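LacI family sugar-binding transcriptional regulator (Enterococcus faecalis V583, PDB 4RK0) binds a sugar, seen here as ribose, in a periplasmic-binding-protein-like fold and probably regulates transcription as a LacI-family DNA-binding repressor. Local coordinates at residues Val12-Pro15 with Phe21-Gln24; Ile29-Tyr34 with Pro232-Gly237; Cys43-Asp48 with Ile69-Ile74. All blocks are in the same frame, centred on the assembly; numbering follows the deposited sequence.

Interaction 1: residues Val12-Pro15 with Phe21-Gln24. With RIB (alpha-D-ribofuranose), chain E.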
ATOM      1  N   VAL A  12       8.610  -5.971 -13.338  1.00 33.04           N
ATOM      2  CA  VAL A  12       7.448  -6.457 -12.631  1.00 30.47           C
ATOM      3  C   VAL A  12       6.267  -5.579 -12.980  1.00 26.25           C
ATOM      4  O   VAL A  12       6.320  -4.382 -12.745  1.00 31.32           O
ATOM      5  CB  VAL A  12       7.656  -6.381 -11.114  1.00 31.19           C
ATOM      6  CG1 VAL A  12       6.375  -6.843 -10.413  1.00 33.61           C
ATOM      7  CG2 VAL A  12       8.859  -7.242 -10.720  1.00 39.78           C
ATOM      8  N   ILE A  13       5.252  -6.188 -13.587  1.00 27.66           N
ATOM      9  CA  ILE A  13       4.096  -5.496 -14.097  1.00 28.31           C
ATOM     10  C   ILE A  13       2.889  -5.896 -13.262  1.00 28.10           C
ATOM     11  O   ILE A  13       2.415  -7.026 -13.322  1.00 30.62           O
ATOM     12  CB  ILE A  13       3.790  -5.884 -15.576  1.00 33.26           C
ATOM     13  CG1 ILE A  13       5.049  -5.886 -16.442  1.00 38.71           C
ATOM     14  CG2 ILE A  13       2.683  -5.005 -16.132  1.00 34.67           C
ATOM     15  CD1 ILE A  13       5.802  -4.593 -16.507  1.00 54.71           C
ATOM     16  N   VAL A  14       2.381  -4.955 -12.469  1.00 28.56           N
ATOM     17  CA  VAL A  14       1.197  -5.226 -11.657  1.00 22.49           C
ATOM     18  C   VAL A  14       0.115  -4.175 -11.951  1.00 20.63           C
ATOM     19  O   VAL A  14       0.433  -3.121 -12.478  1.00 32.04           O
ATOM     20  CB  VAL A  14       1.535  -5.198 -10.156  1.00 36.43           C
ATOM     21  CG1 VAL A  14       2.504  -6.321  -9.837  1.00 38.38           C
ATOM     22  CG2 VAL A  14       2.133  -3.872  -9.782  1.00 31.51           C
ATOM     23  N   PRO A  15      -1.135  -4.467 -11.594  1.00 28.36           N
ATOM     24  CA  PRO A  15      -2.233  -3.548 -11.828  1.00 41.85           C
ATOM     25  C   PRO A  15      -2.078  -2.232 -11.102  1.00 37.99           C
ATOM     26  O   PRO A  15      -2.410  -1.205 -11.671  1.00 41.71           O
ATOM     27  CB  PRO A  15      -3.454  -4.322 -11.325  1.00 29.87           C
ATOM     28  CG  PRO A  15      -3.085  -5.756 -11.493  1.00 29.78           C
ATOM     29  CD  PRO A  15      -1.614  -5.794 -11.168  1.00 23.55           C
ATOM     30  N   PHE A  21      -2.611  -5.629  -1.308  1.00 25.16           N
ATOM     31  CA  PHE A  21      -2.331  -6.926  -1.924  1.00 23.45           C
ATOM     32  C   PHE A  21      -1.105  -6.879  -2.816  1.00 24.12           C
ATOM     33  O   PHE A  21      -0.214  -7.741  -2.692  1.00 24.77           O
ATOM     34  CB  PHE A  21      -3.531  -7.460  -2.707  1.00 30.29           C
ATOM     35  CG  PHE A  21      -3.266  -8.770  -3.376  1.00 25.76           C
ATOM     36  CD1 PHE A  21      -3.371  -9.933  -2.662  1.00 27.53           C
ATOM     37  CD2 PHE A  21      -2.856  -8.824  -4.689  1.00 26.82           C
ATOM     38  CE1 PHE A  21      -3.104 -11.161  -3.246  1.00 29.61           C
ATOM     39  CE2 PHE A  21      -2.554 -10.040  -5.273  1.00 26.82           C
ATOM     40  CZ  PHE A  21      -2.699 -11.224  -4.536  1.00 21.12           C
ATOM     41  N   PHE A  22      -1.043  -5.924  -3.737  1.00 27.89           N
ATOM     42  CA  PHE A  22       0.061  -5.896  -4.707  1.00 25.67           C
ATOM     43  C   PHE A  22       1.318  -5.339  -4.092  1.00 23.28           C
ATOM     44  O   PHE A  22       2.403  -5.703  -4.484  1.00 23.76           O
ATOM     45  CB  PHE A  22      -0.301  -5.120  -5.945  1.00 23.78           C
ATOM     46  CG  PHE A  22      -1.357  -5.793  -6.758  1.00 26.82           C
ATOM     47  CD1 PHE A  22      -1.115  -7.017  -7.345  1.00 23.05           C
ATOM     48  CD2 PHE A  22      -2.618  -5.261  -6.841  1.00 26.35           C
ATOM     49  CE1 PHE A  22      -2.105  -7.646  -8.043  1.00 25.51           C
ATOM     50  CE2 PHE A  22      -3.590  -5.861  -7.555  1.00 27.29           C
ATOM     51  CZ  PHE A  22      -3.339  -7.071  -8.160  1.00 34.94           C
ATOM     52  N   ALA A  23       1.174  -4.529  -3.062  1.00 25.29           N
ATOM     53  CA  ALA A  23       2.372  -4.086  -2.343  1.00 29.85           C
ATOM     54  C   ALA A  23       3.071  -5.252  -1.653  1.00 29.99           C
ATOM     55  O   ALA A  23       4.306  -5.333  -1.666  1.00 26.01           O
ATOM     56  CB  ALA A  23       2.034  -2.974  -1.345  1.00 33.94           C
ATOM     57  N   GLN A  24       2.289  -6.163  -1.067  1.00 25.37           N
ATOM     58  CA  GLN A  24       2.862  -7.323  -0.385  1.00 30.49           C
ATOM     59  C   GLN A  24       3.385  -8.323  -1.386  1.00 29.43           C
ATOM     60  O   GLN A  24       4.371  -8.997  -1.135  1.00 25.12           O
ATOM     61  CB  GLN A  24       1.832  -7.968   0.528  1.00 33.36           C
ATOM     62  CG  GLN A  24       1.578  -7.220   1.812  1.00 41.26           C
ATOM     63  CD  GLN A  24       2.773  -7.203   2.759  1.00 46.29           C
ATOM     64  OE1 GLN A  24       3.783  -7.872   2.548  1.00 34.92           O
ATOM     65  NE2 GLN A  24       2.657  -6.409   3.812  1.00 54.11           N
TER
HETATM   66  O5  RIB E 401      -7.253  -7.417  -3.994  1.00 29.42           O
HETATM   67  C5  RIB E 401      -6.710  -7.218  -5.291  1.00 42.42           C
HETATM   68  C4  RIB E 401      -7.268  -8.301  -6.109  1.00 60.23           C
HETATM   69  O4  RIB E 401      -6.947  -8.203  -7.520  1.00 31.87           O
HETATM   70  C3  RIB E 401      -6.608  -9.441  -5.359  1.00 24.60           C
HETATM   71  O3  RIB E 401      -7.727 -10.171  -4.851  1.00 23.42           O
HETATM   72  C2  RIB E 401      -5.746 -10.053  -6.467  1.00 23.02           C
HETATM   73  O2  RIB E 401      -5.889 -11.451  -6.529  1.00 22.43           O
HETATM   74  C1  RIB E 401      -6.038  -9.286  -7.768  1.00 43.37           C
HETATM   75  O1  RIB E 401      -6.362 -10.150  -8.843  1.00 33.90           O
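Pro15 and Phe22 meet at about a right angle, the proline ring standing over one face of the phenyl ring. The CH-pi geometry is clear: Pro15 CD lies 3.9 Å from the centroid of the Phe22 ring and 20° off its normal. The neighbouring Pro15 CG comes to 3.6 Å from Phe22 CZ, so the proline reaches the outer end of the ring. Val14, the last residue of strand 9-14, adds a looser apolar contact, its CB 4.3 Å from Phe22 CD1. On the opposite face of Phe22 lies Phe21 CD2, over the ring centre, and the edge of the Phe21 ring in turn receives Phe22 CE1 in its plane. Both rings reach the sugar: Phe21 CE2 is 3.4 Å from ribose C2, which sits over one Phe21 face toward the rim, and Phe22 CZ is 3.5 Å from ribose C1. Phe22 CG is anti to its carbonyl carbon (chi1 -68°), which sends the ring toward the strand end. Further out, Asn19 OD1 bonds the backbone N of Phe21, while Asp94 touches both phenylalanine side chains and also hydrogen-bonds the ribose. Polar groups including Arg143, Asn139 and Asp214 hydrogen-bond the sugar. The approaches to C1 and C2 imply that the two phenylalanines add an apolar wall against its carbon skeleton, probably through van der Waals contact.

Interaction 2: residues Ile29-Tyr34 with Pro232-Gly237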
ATOM      1  N   ILE A  29       8.404 -10.676  -3.841  1.00 34.60           N
ATOM      2  CA  ILE A  29       9.371 -10.729  -4.951  1.00 30.46           C
ATOM      3  C   ILE A  29      10.706 -10.109  -4.572  1.00 35.70           C
ATOM      4  O   ILE A  29      11.779 -10.715  -4.808  1.00 33.95           O
ATOM      5  CB  ILE A  29       8.812  -9.999  -6.192  1.00 29.43           C
ATOM      6  CG1 ILE A  29       7.613 -10.740  -6.765  1.00 29.25           C
ATOM      7  CG2 ILE A  29       9.882  -9.756  -7.256  1.00 29.04           C
ATOM      8  CD1 ILE A  29       6.750  -9.874  -7.692  1.00 39.62           C
ATOM      9  N   GLU A  30      10.650  -8.917  -3.975  1.00 27.30           N
ATOM     10  CA  GLU A  30      11.851  -8.170  -3.591  1.00 31.24           C
ATOM     11  C   GLU A  30      12.716  -9.026  -2.673  1.00 36.25           C
ATOM     12  O   GLU A  30      13.956  -8.956  -2.711  1.00 39.40           O
ATOM     13  CB  GLU A  30      11.503  -6.892  -2.827  1.00 45.87           C
ATOM     14  CG  GLU A  30      11.094  -5.670  -3.634  1.00 50.39           C
ATOM     15  CD  GLU A  30      12.287  -4.818  -4.038  1.00125.26           C
ATOM     16  OE1 GLU A  30      12.425  -3.683  -3.521  1.00 57.95           O
ATOM     17  OE2 GLU A  30      13.101  -5.293  -4.862  1.00 74.13           O
ATOM     18  N   SER A  31      12.062  -9.806  -1.824  1.00 31.81           N
ATOM     19  CA  SER A  31      12.788 -10.582  -0.809  1.00 39.65           C
ATOM     20  C   SER A  31      13.678 -11.621  -1.443  1.00 39.33           C
ATOM     21  O   SER A  31      14.723 -11.968  -0.900  1.00 35.69           O
ATOM     22  CB  SER A  31      11.840 -11.251   0.196  1.00 44.02           C
ATOM     23  OG  SER A  31      11.019 -12.240  -0.388  1.00 39.65           O
ATOM     24  N   VAL A  32      13.237 -12.155  -2.574  1.00 35.36           N
ATOM     25  CA  VAL A  32      14.010 -13.161  -3.305  1.00 37.17           C
ATOM     26  C   VAL A  32      15.084 -12.513  -4.163  1.00 37.55           C
ATOM     27  O   VAL A  32      16.273 -12.890  -4.083  1.00 34.90           O
ATOM     28  CB  VAL A  32      13.062 -14.073  -4.103  1.00 34.62           C
ATOM     29  CG1 VAL A  32      13.804 -14.918  -5.134  1.00 42.22           C
ATOM     30  CG2 VAL A  32      12.318 -14.966  -3.150  1.00 32.06           C
ATOM     31  N   LEU A  33      14.689 -11.516  -4.950  1.00 32.16           N
ATOM     32  CA  LEU A  33      15.616 -10.760  -5.796  1.00 37.17           C
ATOM     33  C   LEU A  33      16.813 -10.196  -5.045  1.00 29.64           C
ATOM     34  O   LEU A  33      17.925 -10.305  -5.540  1.00 39.26           O
ATOM     35  CB  LEU A  33      14.910  -9.606  -6.536  1.00 38.08           C
ATOM     36  CG  LEU A  33      13.763 -10.023  -7.478  1.00 29.81           C
ATOM     37  CD1 LEU A  33      13.310  -8.809  -8.281  1.00 33.44           C
ATOM     38  CD2 LEU A  33      14.112 -11.165  -8.423  1.00 47.09           C
ATOM     39  N   TYR A  34      16.587  -9.588  -3.883  1.00 34.05           N
ATOM     40  CA  TYR A  34      17.669  -8.949  -3.085  1.00 35.19           C
ATOM     41  C   TYR A  34      18.808  -9.893  -2.817  1.00 38.43           C
ATOM     42  O   TYR A  34      19.979  -9.506  -2.848  1.00 33.93           O
ATOM     43  CB  TYR A  34      17.184  -8.455  -1.713  1.00 38.61           C
ATOM     44  CG  TYR A  34      16.542  -7.094  -1.689  1.00 51.05           C
ATOM     45  CD1 TYR A  34      15.937  -6.570  -2.816  1.00 33.69           C
ATOM     46  CD2 TYR A  34      16.517  -6.328  -0.520  1.00 44.62           C
ATOM     47  CE1 TYR A  34      15.342  -5.323  -2.801  1.00 46.44           C
ATOM     48  CE2 TYR A  34      15.909  -5.079  -0.499  1.00 58.48           C
ATOM     49  CZ  TYR A  34      15.315  -4.584  -1.644  1.00 68.62           C
ATOM     50  OH  TYR A  34      14.702  -3.341  -1.652  1.00 49.42           O
ATOM     51  N   PRO A 232      -2.065 -16.315   0.179  1.00 26.90           N
ATOM     52  CA  PRO A 232      -0.701 -16.280   0.681  1.00 31.65           C
ATOM     53  C   PRO A 232       0.181 -15.431  -0.198  1.00 30.64           C
ATOM     54  O   PRO A 232       1.020 -15.957  -0.932  1.00 33.42           O
ATOM     55  CB  PRO A 232      -0.286 -17.765   0.666  1.00 35.34           C
ATOM     56  CG  PRO A 232      -1.085 -18.364  -0.453  1.00 32.33           C
ATOM     57  CD  PRO A 232      -2.401 -17.614  -0.441  1.00 34.36           C
ATOM     58  N   VAL A 233      -0.028 -14.123  -0.126  1.00 27.97           N
ATOM     59  CA  VAL A 233       0.503 -13.193  -1.123  1.00 25.50           C
ATOM     60  C   VAL A 233       1.977 -12.983  -1.031  1.00 25.56           C
ATOM     61  O   VAL A 233       2.643 -12.884  -2.065  1.00 28.21           O
ATOM     62  CB  VAL A 233      -0.241 -11.802  -1.210  1.00 26.34           C
ATOM     63  CG1 VAL A 233      -0.187 -11.001   0.096  1.00 32.00           C
ATOM     64  CG2 VAL A 233       0.283 -10.995  -2.376  1.00 30.78           C
ATOM     65  N   PHE A 234       2.514 -12.941   0.188  1.00 22.21           N
ATOM     66  CA  PHE A 234       3.973 -12.816   0.358  1.00 23.38           C
ATOM     67  C   PHE A 234       4.618 -14.018  -0.279  1.00 30.76           C
ATOM     68  O   PHE A 234       5.555 -13.888  -1.084  1.00 28.99           O
ATOM     69  CB  PHE A 234       4.369 -12.753   1.848  1.00 29.87           C
ATOM     70  CG  PHE A 234       5.793 -12.424   2.057  1.00 25.37           C
ATOM     71  CD1 PHE A 234       6.225 -11.152   1.832  1.00 24.23           C
ATOM     72  CD2 PHE A 234       6.719 -13.390   2.383  1.00 27.89           C
ATOM     73  CE1 PHE A 234       7.561 -10.807   2.007  1.00 38.01           C
ATOM     74  CE2 PHE A 234       8.059 -13.061   2.573  1.00 28.28           C
ATOM     75  CZ  PHE A 234       8.479 -11.771   2.387  1.00 26.54           C
ATOM     76  N   GLN A 235       4.069 -15.185   0.052  1.00 25.39           N
ATOM     77  CA  GLN A 235       4.570 -16.444  -0.476  1.00 32.56           C
ATOM     78  C   GLN A 235       4.357 -16.568  -1.971  1.00 36.18           C
ATOM     79  O   GLN A 235       5.169 -17.168  -2.654  1.00 34.00           O
ATOM     80  CB  GLN A 235       3.898 -17.611   0.222  1.00 34.92           C
ATOM     81  CG  GLN A 235       4.426 -18.979  -0.214  1.00 45.73           C
ATOM     82  CD  GLN A 235       3.551 -20.109   0.284  1.00 59.41           C
ATOM     83  OE1 GLN A 235       2.700 -19.920   1.145  1.00 39.39           O
ATOM     84  NE2 GLN A 235       3.763 -21.288  -0.254  1.00 46.73           N
ATOM     85  N   LEU A 236       3.258 -16.024  -2.482  1.00 31.17           N
ATOM     86  CA  LEU A 236       3.057 -15.956  -3.933  1.00 27.37           C
ATOM     87  C   LEU A 236       4.174 -15.158  -4.605  1.00 27.81           C
ATOM     88  O   LEU A 236       4.707 -15.613  -5.631  1.00 29.55           O
ATOM     89  CB  LEU A 236       1.694 -15.317  -4.231  1.00 25.98           C
ATOM     90  CG  LEU A 236       1.318 -15.081  -5.679  1.00 28.40           C
ATOM     91  CD1 LEU A 236       1.354 -16.364  -6.479  1.00 34.16           C
ATOM     92  CD2 LEU A 236      -0.062 -14.393  -5.685  1.00 31.01           C
ATOM     93  N   GLY A 237       4.570 -14.020  -4.012  1.00 25.08           N
ATOM     94  CA  GLY A 237       5.635 -13.207  -4.557  1.00 28.35           C
ATOM     95  C   GLY A 237       6.986 -13.923  -4.473  1.00 35.32           C
ATOM     96  O   GLY A 237       7.773 -13.882  -5.408  1.00 28.72           O
TER
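The Phe234 ring meets Ser31 obliquely: Phe234 CZ is 3.8 Å from Ser31 OG and 4.0 Å from Ser31 CB. With CG anti to the backbone N (chi1 -171°), the ring extends toward helix 20-35, although the first bond of the side chain does not aim there. The Ser31 hydroxyl has its polar partners elsewhere, in Gly28 O and Gln238 NE2, and its approach to Phe234 is therefore a van der Waals contact. Two helices of the periplasmic-binding-protein-like fold of LacI-family regulators, 20-35 and 233-249, meet here at a glycine. The CA atoms of Ile29 and Gly237 are only 4.5 Å apart, and the absence of a side chain at Gly237 lets the backbones come this close. Ile29 CG1 rests 3.4 Å from Gly237 O, and the same carbonyl oxygen receives a CA-H...O contact from Ile29 CA at 3.6 Å, with 131° at the hydrogen. Val32, almost one turn further along, packs on Gln238, Ala241, Thr242 and Leu245, continuing the helix pairing. Beneath the helices, Ile29 also touches Leu40 of strand 39-44, and Leu236 reaches Val105 and Thr107 of strand 103-107.

Interaction 3: residues Cys43-Asp48 with Ile69-Ile74; sequences CNADQD and IASSEI
At the C-terminal ends of two parallel strands, 39-44 and 66-69, the chain turns into the loops that follow, and Ala45 faces Ser71 and Glu73 of the neighbouring loop. Ala45 CB is 3.4 Å from Glu73 OE1 and 4.1 Å from Ser71 OG, so a single methyl group meets a carboxylate and a hydroxyl. No hydrogen bond crosses between the segments. Glu73 is extended beyond CG, which carries its carboxylate across to the methyl. Its backbone is held by an ST turn: Glu73 N donates to Ser71 OG over 3.2 Å with an N-H...O angle of 153°, within a type I turn from Ser71 to Ile74. Strand 9-14 lies between the two strands in the parallel part of the sheet, and these strand ends face the sugar site of the periplasmic-binding-protein-like fold, the Ser71 side chain about 9 Å from the ribose. In 43-48 a short 3-10 segment follows the strand. Here Asn44 ND2 donates to Asp46 OD1 at 2.8 Å and 169°, nearly in the amide plane and reaching the oxygen on its syn side, 23° out of the carboxylate plane. The Asn44-Asp46 pair faces the second subunit, whose Glu30 OE1 also bonds Asn44 ND2 and whose Arg27 forms a salt bridge with Asp46 OD2. Asp48 OD2 and Glu73 OE1, 5.8 Å apart, are not in contact; Leu56 N and, weakly, Tyr55 N hold Asp48 OD2, probably easing the like-charge proximity.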
ATOM      1  N   CYS A  43       6.586  -1.499 -12.792  1.00 30.76           N
ATOM      2  CA  CYS A  43       5.616  -0.982 -13.729  1.00 30.08           C
ATOM      3  C   CYS A  43       4.205  -1.288 -13.231  1.00 30.44           C
ATOM      4  O   CYS A  43       3.678  -2.371 -13.420  1.00 37.19           O
ATOM      5  CB  CYS A  43       5.815  -1.633 -15.079  1.00 33.98           C
ATOM      6  SG  CYS A  43       4.626  -1.088 -16.369  1.00 41.78           S
ATOM      7  N   ASN A  44       3.576  -0.310 -12.604  1.00 33.27           N
ATOM      8  CA  ASN A  44       2.186  -0.501 -12.243  1.00 34.94           C
ATOM      9  C   ASN A  44       1.328   0.155 -13.298  1.00 31.92           C
ATOM     10  O   ASN A  44       1.505   1.333 -13.649  1.00 35.06           O
ATOM     11  CB  ASN A  44       1.855   0.005 -10.833  1.00 45.95           C
ATOM     12  CG  ASN A  44       2.499   1.317 -10.525  1.00 42.25           C
ATOM     13  OD1 ASN A  44       3.728   1.403 -10.461  1.00 46.09           O
ATOM     14  ND2 ASN A  44       1.686   2.351 -10.319  1.00 34.27           N
ATOM     15  N   ALA A  45       0.394  -0.631 -13.802  1.00 31.08           N
ATOM     16  CA  ALA A  45      -0.329  -0.269 -15.003  1.00 52.46           C
ATOM     17  C   ALA A  45      -1.241   0.944 -14.811  1.00 47.98           C
ATOM     18  O   ALA A  45      -1.462   1.708 -15.755  1.00 42.26           O
ATOM     19  CB  ALA A  45      -1.124  -1.463 -15.483  1.00 48.41           C
ATOM     20  N   ASP A  46      -1.741   1.144 -13.590  1.00 42.13           N
ATOM     21  CA  ASP A  46      -2.677   2.247 -13.305  1.00 50.91           C
ATOM     22  C   ASP A  46      -2.070   3.624 -13.582  1.00 39.53           C
ATOM     23  O   ASP A  46      -2.800   4.569 -13.909  1.00 44.05           O
ATOM     24  CB  ASP A  46      -3.190   2.186 -11.852  1.00 52.35           C
ATOM     25  CG  ASP A  46      -2.112   2.533 -10.843  1.00122.00           C
ATOM     26  OD1 ASP A  46      -1.073   1.857 -10.829  1.00 44.69           O
ATOM     27  OD2 ASP A  46      -2.284   3.488 -10.068  1.00 51.72           O
ATOM     28  N   GLN A  47      -0.750   3.758 -13.476  1.00 32.58           N
ATOM     29  CA  GLN A  47      -0.096   5.048 -13.733  1.00 36.36           C
ATOM     30  C   GLN A  47       0.312   5.272 -15.183  1.00 39.85           C
ATOM     31  O   GLN A  47       0.918   6.306 -15.486  1.00 36.73           O
ATOM     32  CB  GLN A  47       1.110   5.277 -12.788  1.00 38.06           C
ATOM     33  CG  GLN A  47       0.711   5.799 -11.431  1.00 52.26           C
ATOM     34  CD  GLN A  47      -0.109   7.066 -11.548  1.00 70.29           C
ATOM     35  OE1 GLN A  47      -1.324   7.030 -11.408  1.00 53.63           O
ATOM     36  NE2 GLN A  47       0.546   8.177 -11.864  1.00 54.18           N
ATOM     37  N   ASP A  48       0.023   4.299 -16.044  1.00 39.41           N
ATOM     38  CA  ASP A  48       0.115   4.468 -17.502  1.00 41.08           C
ATOM     39  C   ASP A  48      -1.265   4.939 -17.951  1.00 25.15           C
ATOM     40  O   ASP A  48      -2.198   4.135 -18.139  1.00 38.36           O
ATOM     41  CB  ASP A  48       0.503   3.153 -18.197  1.00 42.14           C
ATOM     42  CG  ASP A  48       0.659   3.315 -19.719  1.00 54.80           C
ATOM     43  OD1 ASP A  48       0.394   4.410 -20.248  1.00 40.16           O
ATOM     44  OD2 ASP A  48       1.063   2.355 -20.388  1.00 39.09           O
ATOM     45  N   ILE A  69       4.599 -10.930 -14.782  1.00 25.84           N
ATOM     46  CA  ILE A  69       3.422 -10.319 -15.427  1.00 27.59           C
ATOM     47  C   ILE A  69       2.162 -10.712 -14.668  1.00 24.99           C
ATOM     48  O   ILE A  69       1.703 -11.832 -14.703  1.00 29.48           O
ATOM     49  CB  ILE A  69       3.309 -10.646 -16.955  1.00 25.00           C
ATOM     50  CG1 ILE A  69       4.593 -10.210 -17.675  1.00 33.46           C
ATOM     51  CG2 ILE A  69       2.085  -9.922 -17.528  1.00 33.79           C
ATOM     52  CD1 ILE A  69       4.794 -10.761 -19.071  1.00 39.00           C
ATOM     53  N   ALA A  70       1.628  -9.736 -13.934  1.00 29.82           N
ATOM     54  CA  ALA A  70       0.456  -9.941 -13.136  1.00 26.78           C
ATOM     55  C   ALA A  70      -0.756  -9.166 -13.693  1.00 34.57           C
ATOM     56  O   ALA A  70      -1.817  -9.216 -13.088  1.00 31.01           O
ATOM     57  CB  ALA A  70       0.717  -9.487 -11.691  1.00 29.89           C
ATOM     58  N   SER A  71      -0.580  -8.436 -14.799  1.00 29.65           N
ATOM     59  CA  SER A  71      -1.627  -7.567 -15.379  1.00 25.21           C
ATOM     60  C   SER A  71      -2.091  -8.152 -16.705  1.00 34.41           C
ATOM     61  O   SER A  71      -1.263  -8.567 -17.504  1.00 33.26           O
ATOM     62  CB  SER A  71      -1.054  -6.143 -15.590  1.00 36.83           C
ATOM     63  OG  SER A  71      -1.851  -5.353 -16.462  1.00 32.67           O
ATOM     64  N   SER A  72      -3.406  -8.182 -16.932  1.00 30.65           N
ATOM     65  CA  SER A  72      -4.004  -8.652 -18.202  1.00 37.57           C
ATOM     66  C   SER A  72      -3.855  -7.662 -19.365  1.00 40.22           C
ATOM     67  O   SER A  72      -4.235  -7.988 -20.478  1.00 39.12           O
ATOM     68  CB  SER A  72      -5.501  -8.936 -18.009  1.00 45.01           C
ATOM     69  OG  SER A  72      -6.127  -7.762 -17.516  1.00 35.81           O
ATOM     70  N   GLU A  73      -3.316  -6.475 -19.095  1.00 32.02           N
ATOM     71  CA  GLU A  73      -2.986  -5.453 -20.093  1.00 39.14           C
ATOM     72  C   GLU A  73      -1.806  -5.837 -20.985  1.00 38.38           C
ATOM     73  O   GLU A  73      -1.643  -5.268 -22.049  1.00 44.04           O
ATOM     74  CB  GLU A  73      -2.758  -4.080 -19.429  1.00 34.60           C
ATOM     75  CG  GLU A  73      -4.051  -3.523 -18.815  1.00 46.97           C
ATOM     76  CD  GLU A  73      -3.910  -2.120 -18.243  1.00 44.60           C
ATOM     77  OE1 GLU A  73      -2.833  -1.486 -18.400  1.00 62.07           O
ATOM     78  OE2 GLU A  73      -4.900  -1.632 -17.660  1.00 71.96           O
ATOM     79  N   ILE A  74      -1.012  -6.835 -20.592  1.00 30.64           N
ATOM     80  CA  ILE A  74      -0.026  -7.407 -21.519  1.00 41.24           C
ATOM     81  C   ILE A  74      -0.669  -8.585 -22.250  1.00 29.07           C
ATOM     82  O   ILE A  74      -1.128  -9.546 -21.626  1.00 39.66           O
ATOM     83  CB  ILE A  74       1.246  -7.838 -20.788  1.00 47.34           C
ATOM     84  CG1 ILE A  74       1.836  -6.662 -19.996  1.00 37.99           C
ATOM     85  CG2 ILE A  74       2.264  -8.380 -21.778  1.00 40.53           C
ATOM     86  CD1 ILE A  74       2.472  -5.561 -20.832  1.00 42.03           C
TER

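Overall arrangement
From the N terminus, interaction 1 comes first, closing the short loop between strand 9-14 and helix 20-35 beside the ribose. Interaction 2 then opens further along that helix and ends on helix 233-249, spanning 197 intervening residues. Interaction 3, joining the ends of strands 39-44 and 66-69, falls wholly within that span, and no two of the three cross. Interactions 1 and 2 touch where Phe21 and Gln24 pack on Val233. Interactions 1 and 3 share the sheet, with Val14 O probably bonded to Ala45 N and Ile13 O to Ala70 N. Interactions 2 and 3 do not touch, their nearest atoms about 7 Å apart, but both border the second subunit.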